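Local coordinates for nucleoside diphosphate kinase family protein (Babesia bovis, PDB 3JS9) that probably transfers the terminal phosphate of a nucleoside triphosphate to a nucleoside diphosphate, as a magnesium-dependent nucleoside diphosphate kinase, at residues E28-F33 against F79-E84. Residues are numbered along the deposited sequence; the frame is centred on the assembly and turned at random.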
ATOM      1  N   GLU A  28       0.280  -7.697   7.803  1.00 14.19           N
ATOM      2  CA  GLU A  28       0.822  -6.360   7.871  1.00 14.54           C
ATOM      3  C   GLU A  28       2.057  -6.291   8.769  1.00 14.93           C
ATOM      4  O   GLU A  28       3.049  -5.671   8.414  1.00 15.32           O
ATOM      5  CB  GLU A  28      -0.265  -5.424   8.393  1.00 15.24           C
ATOM      6  CG  GLU A  28       0.120  -3.967   8.578  1.00 18.03           C
ATOM      7  CD  GLU A  28       0.535  -3.264   7.283  1.00 21.13           C
ATOM      8  OE1 GLU A  28       0.023  -3.604   6.213  1.00 24.33           O
ATOM      9  OE2 GLU A  28       1.390  -2.364   7.330  1.00 24.56           O
ATOM     10  N   ILE A  29       1.993  -6.930   9.932  1.00 15.19           N
ATOM     11  CA  ILE A  29       3.061  -6.849  10.905  1.00 14.64           C
ATOM     12  C   ILE A  29       4.261  -7.641  10.390  1.00 16.09           C
ATOM     13  O   ILE A  29       5.405  -7.117  10.373  1.00 17.06           O
ATOM     14  CB  ILE A  29       2.589  -7.338  12.321  1.00 14.75           C
ATOM     15  CG1 ILE A  29       1.618  -6.309  12.982  1.00 14.05           C
ATOM     16  CG2 ILE A  29       3.773  -7.664  13.227  1.00 12.12           C
ATOM     17  CD1 ILE A  29       0.662  -6.934  14.092  1.00 10.08           C
ATOM     18  N   LEU A  30       4.018  -8.880   9.944  1.00 15.78           N
ATOM     19  CA  LEU A  30       5.084  -9.698   9.375  1.00 15.78           C
ATOM     20  C   LEU A  30       5.804  -8.906   8.265  1.00 15.87           C
ATOM     21  O   LEU A  30       7.024  -8.766   8.259  1.00 15.11           O
ATOM     22  CB  LEU A  30       4.519 -11.026   8.853  1.00 15.45           C
ATOM     23  CG  LEU A  30       5.476 -12.240   8.719  1.00 17.35           C
ATOM     24  CD1 LEU A  30       4.683 -13.501   8.518  1.00 15.18           C
ATOM     25  CD2 LEU A  30       6.579 -12.134   7.622  1.00 14.22           C
ATOM     26  N   LYS A  31       5.015  -8.355   7.346  1.00 16.82           N
ATOM     27  CA  LYS A  31       5.520  -7.628   6.191  1.00 17.05           C
ATOM     28  C   LYS A  31       6.393  -6.432   6.621  1.00 17.19           C
ATOM     29  O   LYS A  31       7.436  -6.155   6.006  1.00 17.02           O
ATOM     30  CB  LYS A  31       4.326  -7.213   5.348  1.00 17.32           C
ATOM     31  CG  LYS A  31       4.623  -6.391   4.076  1.00 20.22           C
ATOM     32  CD  LYS A  31       3.305  -6.291   3.255  1.00 25.79           C
ATOM     33  CE  LYS A  31       3.243  -5.029   2.339  1.00 29.46           C
ATOM     34  NZ  LYS A  31       4.164  -5.178   1.165  1.00 28.67           N
ATOM     35  N   ARG A  32       6.006  -5.745   7.699  1.00 16.76           N
ATOM     36  CA  ARG A  32       6.815  -4.610   8.161  1.00 16.62           C
ATOM     37  C   ARG A  32       8.150  -5.090   8.650  1.00 17.24           C
ATOM     38  O   ARG A  32       9.165  -4.450   8.365  1.00 19.66           O
ATOM     39  CB  ARG A  32       6.120  -3.803   9.262  1.00 16.96           C
ATOM     40  CG  ARG A  32       5.029  -2.870   8.751  1.00 13.92           C
ATOM     41  CD  ARG A  32       4.184  -2.388   9.878  1.00 13.09           C
ATOM     42  NE  ARG A  32       3.067  -1.602   9.390  1.00 13.19           N
ATOM     43  CZ  ARG A  32       2.828  -0.331   9.724  1.00 11.51           C
ATOM     44  NH1 ARG A  32       1.763   0.265   9.218  1.00  6.65           N
ATOM     45  NH2 ARG A  32       3.605   0.309  10.605  1.00  5.97           N
ATOM     46  N   PHE A  33       8.191  -6.220   9.351  1.00 16.62           N
ATOM     47  CA  PHE A  33       9.485  -6.780   9.746  1.00 16.69           C
ATOM     48  C   PHE A  33      10.328  -7.269   8.556  1.00 17.03           C
ATOM     49  O   PHE A  33      11.552  -7.054   8.517  1.00 16.51           O
ATOM     50  CB  PHE A  33       9.316  -7.849  10.828  1.00 16.41           C
ATOM     51  CG  PHE A  33       9.256  -7.266  12.225  1.00 18.18           C
ATOM     52  CD1 PHE A  33      10.413  -7.105  12.973  1.00 18.05           C
ATOM     53  CD2 PHE A  33       8.049  -6.793  12.747  1.00 18.49           C
ATOM     54  CE1 PHE A  33      10.360  -6.544  14.226  1.00 19.27           C
ATOM     55  CE2 PHE A  33       7.982  -6.224  14.006  1.00 17.36           C
ATOM     56  CZ  PHE A  33       9.129  -6.090  14.739  1.00 20.93           C
ATOM     57  N   PHE A  79       0.285 -14.971  17.050  1.00 16.43           N
ATOM     58  CA  PHE A  79       1.215 -15.339  15.991  1.00 16.59           C
ATOM     59  C   PHE A  79       2.626 -15.026  16.424  1.00 17.25           C
ATOM     60  O   PHE A  79       2.939 -13.871  16.711  1.00 18.21           O
ATOM     61  CB  PHE A  79       0.838 -14.668  14.673  1.00 16.89           C
ATOM     62  CG  PHE A  79       1.703 -15.078  13.503  1.00 17.16           C
ATOM     63  CD1 PHE A  79       2.851 -14.372  13.196  1.00 16.36           C
ATOM     64  CD2 PHE A  79       1.338 -16.147  12.688  1.00 16.86           C
ATOM     65  CE1 PHE A  79       3.639 -14.748  12.119  1.00 19.99           C
ATOM     66  CE2 PHE A  79       2.131 -16.527  11.602  1.00 15.58           C
ATOM     67  CZ  PHE A  79       3.272 -15.846  11.324  1.00 15.68           C
ATOM     68  N   CYS A  80       3.470 -16.064  16.477  1.00 17.56           N
ATOM     69  CA  CYS A  80       4.816 -16.005  17.054  1.00 17.38           C
ATOM     70  C   CYS A  80       5.861 -15.917  15.982  1.00 18.31           C
ATOM     71  O   CYS A  80       5.765 -16.634  14.985  1.00 19.27           O
ATOM     72  CB  CYS A  80       5.117 -17.274  17.855  1.00 17.07           C
ATOM     73  SG  CYS A  80       3.840 -17.803  19.038  1.00 17.78           S
ATOM     74  N   MET A  81       6.892 -15.091  16.211  1.00 18.54           N
ATOM     75  CA  MET A  81       8.016 -14.918  15.274  1.00 18.46           C
ATOM     76  C   MET A  81       9.305 -14.704  16.021  1.00 18.19           C
ATOM     77  O   MET A  81       9.285 -14.188  17.141  1.00 18.70           O
ATOM     78  CB  MET A  81       7.810 -13.697  14.359  1.00 18.06           C
ATOM     79  CG  MET A  81       6.618 -13.828  13.408  1.00 18.35           C
ATOM     80  SD  MET A  81       6.194 -12.203  12.781  1.00 21.95           S
ATOM     81  CE  MET A  81       5.107 -11.533  14.088  1.00 17.58           C
ATOM     82  N   ILE A  82      10.419 -15.108  15.408  1.00 17.82           N
ATOM     83  CA  ILE A  82      11.750 -14.655  15.834  1.00 17.56           C
ATOM     84  C   ILE A  82      12.404 -14.027  14.608  1.00 17.12           C
ATOM     85  O   ILE A  82      12.348 -14.595  13.529  1.00 17.44           O
ATOM     86  CB  ILE A  82      12.653 -15.799  16.315  1.00 17.15           C
ATOM     87  CG1 ILE A  82      12.121 -16.397  17.604  1.00 17.21           C
ATOM     88  CG2 ILE A  82      14.137 -15.333  16.471  1.00 16.30           C
ATOM     89  CD1 ILE A  82      12.966 -17.628  18.084  1.00 15.51           C
ATOM     90  N   TRP A  83      13.018 -12.866  14.802  1.00 16.92           N
ATOM     91  CA  TRP A  83      13.684 -12.119  13.754  1.00 16.73           C
ATOM     92  C   TRP A  83      15.131 -11.858  14.145  1.00 17.49           C
ATOM     93  O   TRP A  83      15.421 -11.576  15.307  1.00 17.06           O
ATOM     94  CB  TRP A  83      12.958 -10.795  13.517  1.00 16.28           C
ATOM     95  CG  TRP A  83      11.644 -10.954  12.856  1.00 14.45           C
ATOM     96  CD1 TRP A  83      10.425 -11.117  13.467  1.00 13.58           C
ATOM     97  CD2 TRP A  83      11.399 -10.992  11.448  1.00 12.29           C
ATOM     98  NE1 TRP A  83       9.441 -11.239  12.518  1.00 11.99           N
ATOM     99  CE2 TRP A  83      10.013 -11.185  11.271  1.00 10.89           C
ATOM    100  CE3 TRP A  83      12.222 -10.893  10.316  1.00 10.67           C
ATOM    101  CZ2 TRP A  83       9.423 -11.263  10.006  1.00  9.48           C
ATOM    102  CZ3 TRP A  83      11.634 -10.975   9.055  1.00 11.86           C
ATOM    103  CH2 TRP A  83      10.242 -11.152   8.911  1.00  8.32           C
ATOM    104  N   GLU A  84      16.020 -11.894  13.150  1.00 18.51           N
ATOM    105  CA  GLU A  84      17.445 -11.827  13.376  1.00 19.58           C
ATOM    106  C   GLU A  84      18.079 -10.631  12.687  1.00 19.69           C
ATOM    107  O   GLU A  84      17.691 -10.284  11.570  1.00 20.56           O
ATOM    108  CB  GLU A  84      18.096 -13.129  12.883  1.00 19.98           C
ATOM    109  CG  GLU A  84      19.608 -13.163  12.952  1.00 22.78           C
ATOM    110  CD  GLU A  84      20.167 -14.515  12.597  1.00 29.43           C
ATOM    111  OE1 GLU A  84      20.669 -14.686  11.462  1.00 30.57           O
ATOM    112  OE2 GLU A  84      20.107 -15.418  13.462  1.00 33.78           O
TER
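Leu-30, Phe-33 and Ile-29 of helix 26-36 pack on Phe-79, Met-81 and Trp-83 of strand 78-85. This is the helix-on-sheet layer of the ferredoxin-like alpha/beta fold of nucleoside diphosphate kinases, with strand order 2-3-1-4. The axes of the two segments run nearly parallel, at 4°, and come within 10.9 Å.

Leu-30 reaches three strand residues. From CB its CG lies anti to the backbone N (chi1 -157°) and meets Met-81 SD at 4.1 Å. At CG the side chain forks. CD1 touches Phe-79 CZ at 3.9 Å. CD2 comes to the edge of the Trp-83 indole, near its plane, 3.8 Å from CZ2. Leu-30 also packs on Ile-26 of a second subunit, and Phe-79 on Phe-79 of that subunit.

Phe-33 lies over one face of Trp-83. Its CB sits over the six-membered ring in a CH-pi contact, 3.6 Å from the centroid. Its ring stacks face to face on the five-membered ring, with planes tilted by 29°. Ile-29 CG2 meets Met-81 CE. Met-81 SD also lies at the indole edge, in its plane, where Trp-83 NE1 gives it a weak hydrogen bond, 3.4 Å long and fairly straight at 163°.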